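PDB 2PCN: S-adenosylmethionine:2-demethylmenaquinone methyltransferase from Geobacillus kaustophilus, which is an RraA-like protein of mixed alpha/beta fold whose assembly holds three chains. Local coordinates for residues Gly65-Gln78 with Ile90-Met103. Residues are numbered along the deposited sequence; the frame is centred on the assembly and turned at random.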
# COMPACT_ATOMS: atom_id res chain seq x y z
N GLY A 65 -14.45 -0.92 -10.95
CA GLY A 65 -13.09 -1.26 -10.59
C GLY A 65 -12.10 -1.15 -11.74
O GLY A 65 -10.99 -1.69 -11.67
N SER A 66 -12.49 -0.46 -12.80
CA SER A 66 -11.60 -0.30 -13.94
C SER A 66 -10.35 0.47 -13.55
O SER A 66 -10.42 1.41 -12.76
CB SER A 66 -12.30 0.45 -15.07
OG SER A 66 -11.37 0.76 -16.10
N ARG A 67 -9.21 0.05 -14.09
CA ARG A 67 -7.94 0.71 -13.81
C ARG A 67 -7.41 1.35 -15.09
O ARG A 67 -6.26 1.79 -15.14
CB ARG A 67 -6.93 -0.30 -13.27
CG ARG A 67 -7.24 -0.81 -11.88
CD ARG A 67 -6.30 -1.94 -11.48
NE ARG A 67 -6.57 -2.41 -10.12
CZ ARG A 67 -6.17 -1.79 -9.02
NH1 ARG A 67 -5.46 -0.67 -9.10
NH2 ARG A 67 -6.47 -2.29 -7.83
N ARG A 68 -8.25 1.41 -16.12
CA ARG A 68 -7.84 1.99 -17.39
C ARG A 68 -7.93 3.51 -17.45
O ARG A 68 -7.25 4.15 -18.26
CB ARG A 68 -8.64 1.37 -18.54
CG ARG A 68 -8.47 -0.15 -18.62
CD ARG A 68 -8.95 -0.71 -19.95
NE ARG A 68 -10.37 -0.50 -20.20
CZ ARG A 68 -11.03 -0.98 -21.24
NH1 ARG A 68 -10.40 -1.72 -22.14
NH2 ARG A 68 -12.33 -0.73 -21.39
N VAL A 69 -8.76 4.10 -16.60
CA VAL A 69 -8.90 5.55 -16.56
C VAL A 69 -9.20 6.04 -15.15
O VAL A 69 -9.62 5.27 -14.29
CB VAL A 69 -10.05 6.06 -17.48
CG1 VAL A 69 -9.80 5.66 -18.92
CG2 VAL A 69 -11.39 5.52 -16.99
N ALA A 70 -8.98 7.33 -14.93
CA ALA A 70 -9.27 7.94 -13.64
C ALA A 70 -10.68 8.50 -13.74
O ALA A 70 -11.11 8.94 -14.82
CB ALA A 70 -8.27 9.06 -13.38
N LEU A 71 -11.43 8.49 -12.64
CA LEU A 71 -12.80 9.01 -12.67
C LEU A 71 -12.90 10.34 -11.92
O LEU A 71 -13.91 11.04 -11.99
CB LEU A 71 -13.76 7.99 -12.05
CG LEU A 71 -13.94 6.69 -12.84
CD1 LEU A 71 -14.83 5.73 -12.06
CD2 LEU A 71 -14.55 6.98 -14.21
N LEU A 72 -11.84 10.69 -11.21
CA LEU A 72 -11.82 11.94 -10.46
C LEU A 72 -10.41 12.50 -10.40
O LEU A 72 -9.44 11.75 -10.21
CB LEU A 72 -12.37 11.71 -9.05
CG LEU A 72 -12.40 12.91 -8.10
CD1 LEU A 72 -13.79 13.05 -7.49
CD2 LEU A 72 -11.36 12.74 -7.02
N GLY A 73 -10.31 13.81 -10.58
CA GLY A 73 -9.03 14.50 -10.54
C GLY A 73 -9.12 15.71 -9.62
O GLY A 73 -10.11 15.87 -8.91
N ASP A 74 -8.11 16.58 -9.65
CA ASP A 74 -8.13 17.73 -8.75
C ASP A 74 -9.24 18.74 -9.04
O ASP A 74 -9.74 19.37 -8.11
CB ASP A 74 -6.76 18.42 -8.74
CG ASP A 74 -6.46 19.16 -10.02
OD1 ASP A 74 -6.70 18.60 -11.11
OD2 ASP A 74 -5.97 20.31 -9.93
N ARG A 75 -9.63 18.89 -10.30
CA ARG A 75 -10.70 19.84 -10.62
C ARG A 75 -12.00 19.42 -9.93
O ARG A 75 -12.66 20.24 -9.29
CB ARG A 75 -10.94 19.90 -12.13
CG ARG A 75 -9.81 20.52 -12.93
CD ARG A 75 -10.17 20.52 -14.40
NE ARG A 75 -10.49 19.17 -14.87
CZ ARG A 75 -11.41 18.90 -15.79
NH1 ARG A 75 -12.10 19.89 -16.35
NH2 ARG A 75 -11.63 17.65 -16.15
N LEU A 76 -12.36 18.15 -10.08
CA LEU A 76 -13.58 17.65 -9.46
C LEU A 76 -13.47 17.61 -7.94
O LEU A 76 -14.45 17.85 -7.24
CB LEU A 76 -13.92 16.26 -10.01
CG LEU A 76 -14.77 16.28 -11.29
CD1 LEU A 76 -14.14 17.18 -12.34
CD2 LEU A 76 -14.94 14.86 -11.83
N ALA A 77 -12.29 17.29 -7.42
CA ALA A 77 -12.10 17.25 -5.98
C ALA A 77 -12.27 18.67 -5.45
O ALA A 77 -12.81 18.89 -4.36
CB ALA A 77 -10.71 16.72 -5.63
N GLN A 78 -11.82 19.64 -6.23
CA GLN A 78 -11.93 21.05 -5.85
C GLN A 78 -13.41 21.43 -5.74
O GLN A 78 -13.81 22.14 -4.82
CB GLN A 78 -11.24 21.91 -6.91
CG GLN A 78 -11.21 23.39 -6.60
CD GLN A 78 -10.37 24.15 -7.61
OE1 GLN A 78 -10.71 24.21 -8.79
NE2 GLN A 78 -9.27 24.72 -7.15
N ILE A 90 -14.69 5.72 -4.58
CA ILE A 90 -14.72 5.24 -5.96
C ILE A 90 -14.25 3.82 -6.21
O ILE A 90 -13.13 3.45 -5.88
CB ILE A 90 -13.85 6.18 -6.84
CG1 ILE A 90 -14.19 7.64 -6.53
CG2 ILE A 90 -14.09 5.87 -8.32
CD1 ILE A 90 -13.33 8.64 -7.27
N HIS A 91 -15.13 3.01 -6.80
CA HIS A 91 -14.78 1.64 -7.15
C HIS A 91 -14.15 1.85 -8.53
O HIS A 91 -14.76 1.58 -9.57
CB HIS A 91 -16.02 0.76 -7.23
CG HIS A 91 -15.73 -0.66 -7.61
ND1 HIS A 91 -14.56 -1.30 -7.27
CD2 HIS A 91 -16.47 -1.57 -8.29
CE1 HIS A 91 -14.58 -2.54 -7.73
NE2 HIS A 91 -15.73 -2.73 -8.36
N GLY A 92 -12.93 2.37 -8.50
CA GLY A 92 -12.18 2.67 -9.71
C GLY A 92 -10.97 3.51 -9.33
O GLY A 92 -10.60 3.56 -8.16
N CYS A 93 -10.37 4.19 -10.30
CA CYS A 93 -9.18 4.99 -10.03
C CYS A 93 -9.36 6.50 -10.08
O CYS A 93 -10.37 7.02 -10.55
CB CYS A 93 -8.07 4.61 -11.03
SG CYS A 93 -7.51 2.90 -10.93
N ILE A 94 -8.36 7.20 -9.56
CA ILE A 94 -8.35 8.66 -9.57
C ILE A 94 -6.98 9.08 -10.07
O ILE A 94 -6.10 8.24 -10.30
CB ILE A 94 -8.53 9.25 -8.15
CG1 ILE A 94 -7.31 8.91 -7.28
CG2 ILE A 94 -9.80 8.70 -7.51
CD1 ILE A 94 -7.25 9.70 -5.98
N ARG A 95 -6.80 10.39 -10.26
CA ARG A 95 -5.51 10.92 -10.67
C ARG A 95 -5.33 12.23 -9.90
O ARG A 95 -6.23 12.64 -9.17
CB ARG A 95 -5.43 11.13 -12.19
CG ARG A 95 -6.36 12.17 -12.78
CD ARG A 95 -6.13 12.21 -14.29
NE ARG A 95 -6.67 13.42 -14.92
CZ ARG A 95 -6.42 13.77 -16.18
NH1 ARG A 95 -5.66 13.01 -16.95
NH2 ARG A 95 -6.93 14.90 -16.66
N ASP A 96 -4.18 12.88 -10.07
CA ASP A 96 -3.86 14.11 -9.35
C ASP A 96 -3.88 13.78 -7.85
O ASP A 96 -4.28 14.61 -7.03
CB ASP A 96 -4.88 15.22 -9.63
CG ASP A 96 -4.93 15.61 -11.10
OD1 ASP A 96 -3.86 15.70 -11.74
OD2 ASP A 96 -6.05 15.83 -11.61
N SER A 97 -3.45 12.57 -7.51
CA SER A 97 -3.43 12.12 -6.13
C SER A 97 -2.55 13.00 -5.25
O SER A 97 -2.84 13.19 -4.07
CB SER A 97 -2.96 10.66 -6.03
OG SER A 97 -1.63 10.50 -6.50
N ALA A 98 -1.49 13.55 -5.83
CA ALA A 98 -0.61 14.42 -5.06
C ALA A 98 -1.39 15.64 -4.59
O ALA A 98 -1.35 16.01 -3.41
CB ALA A 98 0.57 14.85 -5.91
N GLU A 99 -2.12 16.26 -5.51
CA GLU A 99 -2.91 17.45 -5.22
C GLU A 99 -4.09 17.17 -4.29
O GLU A 99 -4.41 17.97 -3.40
CB GLU A 99 -3.42 18.07 -6.53
CG GLU A 99 -2.33 18.60 -7.46
CD GLU A 99 -1.56 17.51 -8.19
OE1 GLU A 99 -1.91 16.32 -8.04
OE2 GLU A 99 -0.61 17.84 -8.93
N ILE A 100 -4.75 16.04 -4.50
CA ILE A 100 -5.90 15.66 -3.69
C ILE A 100 -5.49 15.38 -2.24
O ILE A 100 -6.26 15.61 -1.31
CB ILE A 100 -6.61 14.44 -4.31
CG1 ILE A 100 -7.34 14.89 -5.58
CG2 ILE A 100 -7.56 13.78 -3.30
CD1 ILE A 100 -7.83 13.76 -6.47
N GLY A 101 -4.27 14.89 -2.05
CA GLY A 101 -3.80 14.60 -0.71
C GLY A 101 -3.72 15.85 0.16
O GLY A 101 -3.66 15.75 1.39
N ALA A 102 -3.71 17.02 -0.47
CA ALA A 102 -3.62 18.29 0.24
C ALA A 102 -4.98 18.95 0.48
O ALA A 102 -5.06 20.03 1.06
CB ALA A 102 -2.71 19.25 -0.53
N MET A 103 -6.05 18.29 0.04
CA MET A 103 -7.40 18.84 0.19
C MET A 103 -8.14 18.27 1.39
O MET A 103 -8.05 17.08 1.69
CB MET A 103 -8.19 18.59 -1.10
CG MET A 103 -7.61 19.30 -2.31
SD MET A 103 -8.57 19.03 -3.82
CE MET A 103 -7.27 18.78 -5.00
O HOH W 1 -11.63 3.79 -13.10
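Ile90 opens the contact by reaching two leucines at once: its CG2 touches Leu71 CD1 at 3.8 Å, while CD1, carried at the end of an extended chain, lies against Leu72 CB. Branched and wholly apolar, it suits this buried corner, where the chain leaves the main sheet. At His91, centre of an inverse gamma turn, the backbone O accepts from Gly65 N (2.9 Å), and the imidazole, its CG anti to the backbone N (chi1 179°), lays one face against Gly65. The CA of that glycine makes a CH-pi contact over the ring; with no side chain, the residue can sit this close. Cys93 puts a compact sulfur against the Arg67 backbone, and its O takes a bond from Leu71 N at 2.8 Å. A water joins Cys93 N to the carbonyls of Ser66 and Val69. Beyond Ile94, Arg95 N donates to Leu72 O (3.0 Å), and the aliphatic part of Arg95 lies along the small Ala70 CB; its guanidinium hydrogen-bonds to Pro114 O and forms a salt bridge with Asp8 of the second subunit. Asp96 OD2 accepts from Asp74 N, at the start of helix 74-82, yet also lies 2.9 Å from Asp74 OD1, the carboxylate planes 72° apart; that N-H and Lys2 of the second subunit, salt-bridged to Asp96 OD1, probably offset the repulsion. Finally, the small Ala77 methyl admits both Ile100 CG1 and the flexible thioether of Met103 (SD to Ala77 CB 3.6 Å), whose CE reaches Asp74 CB. Neighbouring parallel strands 70-72 and 93-94 thus each lead into a helix, within the short three-stranded parallel sheet of this RraA-like fold.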